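Local structure of putative tRNA (Adenine(37)-N6)-methyltransferase (Pseudomonas aeruginosa, 7BTU) at the interface of chains A and B. The protein probably methylates N6-threonylcarbamoyladenosine at position 37 of tRNA, using S-adenosyl-L-methionine as methyl donor. Coordinates in Å, arbitrary orientation; residue numbers count along the deposited sequence, not the author numbering. Chains: chain A/B, Putative tRNA (Adenine(37)-N6)-methyltransferase.

Contact 1: the interface of chains A and B. Residues chain A 63, 65, 107, 137; chain B 63, 65, 97, 105-107.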
# COMPACT_ATOMS: atom_id res chain seq x y z
N TRP A 63 -1.44 -6.86 -2.12
CA TRP A 63 -2.17 -5.64 -1.78
C TRP A 63 -3.50 -5.66 -2.49
O TRP A 63 -3.56 -5.90 -3.71
CB TRP A 63 -1.41 -4.42 -2.28
CG TRP A 63 -0.13 -4.22 -1.53
CD1 TRP A 63 1.15 -4.49 -1.98
CD2 TRP A 63 -0.00 -3.73 -0.18
NE1 TRP A 63 2.08 -4.16 -0.99
CE2 TRP A 63 1.40 -3.68 0.11
CE3 TRP A 63 -0.92 -3.30 0.79
CZ2 TRP A 63 1.88 -3.24 1.35
CZ3 TRP A 63 -0.44 -2.85 2.03
CH2 TRP A 63 0.93 -2.84 2.30
N LEU A 65 -6.52 -2.93 -3.33
CA LEU A 65 -7.15 -1.62 -3.25
C LEU A 65 -8.65 -1.83 -3.33
O LEU A 65 -9.13 -2.62 -4.14
CB LEU A 65 -6.73 -0.69 -4.38
CG LEU A 65 -5.20 -0.45 -4.42
CD1 LEU A 65 -4.91 0.54 -5.54
CD2 LEU A 65 -4.58 0.09 -3.10
N GLN A 107 -6.57 0.40 1.27
CA GLN A 107 -5.49 -0.45 0.86
C GLN A 107 -5.21 -1.43 1.99
O GLN A 107 -5.06 -1.01 3.15
CB GLN A 107 -4.26 0.46 0.55
CG GLN A 107 -2.98 -0.27 0.35
CD GLN A 107 -1.78 0.66 0.21
OE1 GLN A 107 -1.92 1.89 0.10
NE2 GLN A 107 -0.58 0.07 0.22
N LYS A 137 -2.26 -6.13 -6.31
CA LYS A 137 -0.83 -5.96 -6.59
C LYS A 137 -0.06 -6.97 -5.77
O LYS A 137 -0.39 -7.16 -4.60
CB LYS A 137 -0.35 -4.54 -6.23
CG LYS A 137 -1.03 -3.41 -7.03
CD LYS A 137 -0.62 -2.00 -6.46
CE LYS A 137 -0.93 -0.88 -7.46
NZ LYS A 137 -2.33 -0.72 -7.64
N TRP B 63 2.05 6.37 2.89
CA TRP B 63 1.54 5.79 1.66
C TRP B 63 0.86 6.87 0.86
O TRP B 63 0.04 7.61 1.42
CB TRP B 63 0.53 4.68 1.99
CG TRP B 63 1.12 3.38 2.47
CD1 TRP B 63 1.04 2.84 3.73
CD2 TRP B 63 1.80 2.40 1.66
NE1 TRP B 63 1.63 1.62 3.75
CE2 TRP B 63 2.11 1.33 2.50
CE3 TRP B 63 2.17 2.35 0.28
CZ2 TRP B 63 2.81 0.18 2.04
CZ3 TRP B 63 2.83 1.21 -0.19
CH2 TRP B 63 3.15 0.13 0.71
N LEU B 65 -1.58 7.02 -2.52
CA LEU B 65 -2.30 6.45 -3.65
C LEU B 65 -2.37 7.54 -4.70
O LEU B 65 -2.67 8.71 -4.38
CB LEU B 65 -3.74 6.01 -3.29
CG LEU B 65 -3.80 4.96 -2.19
CD1 LEU B 65 -5.23 4.61 -1.78
CD2 LEU B 65 -3.01 3.69 -2.57
N ARG B 97 3.42 -4.81 -10.79
CA ARG B 97 3.17 -3.41 -10.50
C ARG B 97 3.21 -2.57 -11.77
O ARG B 97 3.57 -1.39 -11.73
CB ARG B 97 4.18 -2.90 -9.48
CG ARG B 97 4.13 -3.61 -8.15
CD ARG B 97 5.35 -3.23 -7.33
NE ARG B 97 5.23 -3.78 -5.99
CZ ARG B 97 4.41 -3.33 -5.04
NH1 ARG B 97 3.62 -2.27 -5.26
NH2 ARG B 97 4.39 -3.95 -3.89
N ILE B 105 -4.65 3.07 -10.68
CA ILE B 105 -4.21 3.59 -9.38
C ILE B 105 -2.92 2.91 -8.95
O ILE B 105 -2.82 1.69 -9.04
CB ILE B 105 -5.30 3.39 -8.30
CG1 ILE B 105 -6.55 4.15 -8.69
CG2 ILE B 105 -4.81 3.96 -6.92
CD1 ILE B 105 -7.69 3.69 -7.90
N GLY B 106 -1.94 3.69 -8.49
CA GLY B 106 -0.70 3.14 -7.99
C GLY B 106 -0.60 3.44 -6.51
O GLY B 106 -1.34 4.25 -5.97
N GLN B 107 0.39 2.82 -5.87
CA GLN B 107 0.62 3.08 -4.46
C GLN B 107 2.11 3.26 -4.30
O GLN B 107 2.89 2.65 -5.03
CB GLN B 107 0.15 1.95 -3.58
CG GLN B 107 0.91 0.67 -3.93
CD GLN B 107 0.45 -0.51 -3.13
OE1 GLN B 107 -0.76 -0.72 -2.91
NE2 GLN B 107 1.42 -1.27 -2.63
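A:Gln107 and B:Gln107 meet amide to amide at the centre of this patch, each burying more surface than any other residue of its chain here. The A:Gln107 amide nitrogen NE2 comes 3.2 Å from the amide oxygen OE1 of B:Gln107, a close polar approach between the two amides. The two side chains arrive differently: A:Gln107 has CG anti to the backbone N (chi1 169°), whereas B:Gln107 has CG between the backbone N and the carbonyl carbon (chi1 61°), which breaks the local two-fold symmetry. Both amides run into tryptophan faces. One face of A:Trp63 takes both amide nitrogens: B:Gln107 NE2 lies 3.2 Å above the indole plane, its amide turned nearly perpendicular to the ring, and A:Gln107 NE2 stands 3.4 Å above the same face, each toward the rim. A:Gln107 NE2 also lies over a face of B:Trp63 and so sits between the two indoles. The indole tips meet, A:Trp63 CH2 lying 3.6 Å from B:Trp63 CZ2, and their six-membered rings pack edge to face at 68°. Beside the amides, A:Leu65 CD1 packs on the B:Ile105 branch methyl CG2 at 3.7 Å, while the two leucines pass antiparallel, CD2 beside CD2. A:Lys137 closes this well-held part: it lays its CD methylene along B:Gln107, then turns its end to bring the ammonium NZ 2.8 Å from the B:Ile105 carbonyl O, a hydrogen bond tilted from the carbonyl plane. The loose side belongs to B:Arg97, which is poorly ordered and hides little surface; its NH2 comes 3.7 Å from A:Trp63 NE1, and B:Gln107 NE2 lies at the guanidinium edge. Apart from the B:Arg97 loop, the patch is built from strands: 61-67, 105-116 and 132-138 of chain A face 61-67 and 105-116 of chain B across the two-fold axis.

Contact 2: the interface of chains A and B. Residues chain A 55, 58-59, 138-140; chain B 95, 150-153.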
# COMPACT_ATOMS: atom_id res chain seq x y z
N GLY A 55 1.65 -15.94 -12.58
CA GLY A 55 2.75 -15.50 -11.75
C GLY A 55 2.43 -15.34 -10.28
O GLY A 55 3.34 -15.35 -9.46
N GLN A 58 3.87 -17.53 -7.40
CA GLN A 58 5.13 -17.25 -6.73
C GLN A 58 5.02 -16.17 -5.67
O GLN A 58 6.06 -15.69 -5.20
CB GLN A 58 6.20 -16.83 -7.75
CG GLN A 58 6.58 -17.96 -8.65
CD GLN A 58 7.80 -18.66 -8.12
OE1 GLN A 58 7.69 -19.55 -7.28
NE2 GLN A 58 8.97 -18.25 -8.60
N VAL A 59 3.81 -15.72 -5.32
CA VAL A 59 3.63 -14.52 -4.50
C VAL A 59 2.82 -14.88 -3.26
O VAL A 59 1.68 -15.35 -3.39
CB VAL A 59 2.93 -13.41 -5.31
CG1 VAL A 59 2.56 -12.19 -4.40
CG2 VAL A 59 3.82 -13.01 -6.50
N PRO A 138 1.00 -7.59 -6.32
CA PRO A 138 1.85 -8.45 -5.49
C PRO A 138 2.55 -7.64 -4.41
O PRO A 138 2.94 -6.49 -4.62
CB PRO A 138 2.89 -9.03 -6.49
CG PRO A 138 2.96 -7.92 -7.58
CD PRO A 138 1.53 -7.42 -7.69
N TYR A 139 2.69 -8.24 -3.24
CA TYR A 139 3.53 -7.65 -2.20
C TYR A 139 4.99 -7.92 -2.57
O TYR A 139 5.38 -9.06 -2.86
CB TYR A 139 3.20 -8.29 -0.84
CG TYR A 139 3.88 -7.60 0.32
CD1 TYR A 139 5.15 -7.98 0.71
CD2 TYR A 139 3.24 -6.58 1.01
CE1 TYR A 139 5.79 -7.32 1.78
CE2 TYR A 139 3.86 -5.94 2.10
CZ TYR A 139 5.14 -6.29 2.46
OH TYR A 139 5.78 -5.62 3.47
N VAL A 140 5.81 -6.87 -2.56
CA VAL A 140 7.22 -7.00 -2.96
C VAL A 140 8.09 -6.56 -1.78
O VAL A 140 8.18 -5.35 -1.51
CB VAL A 140 7.53 -6.11 -4.18
CG1 VAL A 140 9.03 -6.24 -4.55
CG2 VAL A 140 6.62 -6.45 -5.38
N ALA B 95 -0.10 -9.82 -11.17
CA ALA B 95 1.15 -10.32 -10.61
C ALA B 95 2.27 -9.29 -10.72
O ALA B 95 3.43 -9.60 -10.41
CB ALA B 95 1.56 -11.61 -11.35
N ARG B 150 7.03 -13.50 0.76
CA ARG B 150 7.96 -13.99 -0.25
C ARG B 150 7.42 -13.64 -1.63
O ARG B 150 6.20 -13.66 -1.85
CB ARG B 150 8.13 -15.50 -0.13
CG ARG B 150 8.66 -15.95 1.21
CD ARG B 150 10.05 -15.35 1.46
NE ARG B 150 10.65 -15.83 2.71
CZ ARG B 150 10.48 -15.25 3.89
NH1 ARG B 150 9.72 -14.16 4.01
NH2 ARG B 150 11.07 -15.76 4.97
N ASN B 151 8.32 -13.31 -2.55
CA ASN B 151 7.89 -13.00 -3.91
C ASN B 151 8.98 -13.48 -4.86
O ASN B 151 10.02 -12.83 -4.94
CB ASN B 151 7.64 -11.51 -4.09
CG ASN B 151 7.18 -11.15 -5.52
OD1 ASN B 151 7.69 -11.69 -6.53
ND2 ASN B 151 6.26 -10.19 -5.60
N GLY B 152 8.73 -14.58 -5.56
CA GLY B 152 9.74 -15.12 -6.46
C GLY B 152 9.75 -14.53 -7.84
O GLY B 152 10.60 -14.92 -8.64
N ILE B 153 8.79 -13.67 -8.21
CA ILE B 153 8.85 -13.13 -9.56
C ILE B 153 9.49 -11.74 -9.59
O ILE B 153 9.99 -11.33 -10.64
CB ILE B 153 7.48 -13.17 -10.26
CG1 ILE B 153 6.36 -12.78 -9.34
CG2 ILE B 153 7.17 -14.62 -10.79
CD1 ILE B 153 5.11 -12.47 -10.13
O HOH W 1 4.52 -11.50 -1.29
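A:Gln58, B:Asn151 and B:Ile153 bury much of the surface here, and the first meets the chain B loop mainly through its backbone and the base of its side chain. The A:Gln58 carbonyl O accepts a nearly straight hydrogen bond from B:Gly152 N at 2.9 Å, beside an antiparallel bridge that pairs A:Val59 with B:Asn151. B:Asn151 points its amide at the backbone of chain A: with CG anti to the backbone N (chi1 180°), ND2 donates to the A:Tyr139 carbonyl O at 3.1 Å. The acceptor lies in the amide plane, but the donor stands above the carbonyl plane. The other end of this amide is also held, since OD1 accepts a bent bond (132° at the hydrogen) from B:Ile153 N at 2.8 Å, closing an Asx turn; together the two bonds help to fix the rotation of the amide. A water bridges A:Tyr139 O to the B:Arg150 carbonyl O, giving the tyrosine carbonyl a second polar partner. B:Ile153 supplies the apolar side. Its CG2 methyl rests 3.9 Å from A:Gln58 CB, while CG1 packs at 3.8 Å on the CG2 methyl of A:Val59, the two side chains nearly perpendicular. Next to them, A:Pro138 CG lies against the B:Ala95 carbonyl. The chain B loop 150-153 thus docks between the end of 3-10 helix 56-58 and the end of strand 132-138 in chain A.

The C-alpha centres of contacts 1 and 2 lie about 15 Å apart in one continuous two-fold interface. Strand 132-138 of chain A joins them, with A:Lys137 in contact 1 directly followed by A:Pro138 in contact 2. The short stretch from A:Val59 to strand 61-67 forms a second connection, and B:Ala95 and B:Arg97 form a third. Contact 1 contributes mainly side-chain packing near the symmetry axis; contact 2 adds backbone pairing and an asparagine side-chain bond from a chain B loop. The two-fold repeats contact 2 with the chains exchanged, which would hold the subunits in register, consistent with a dimer.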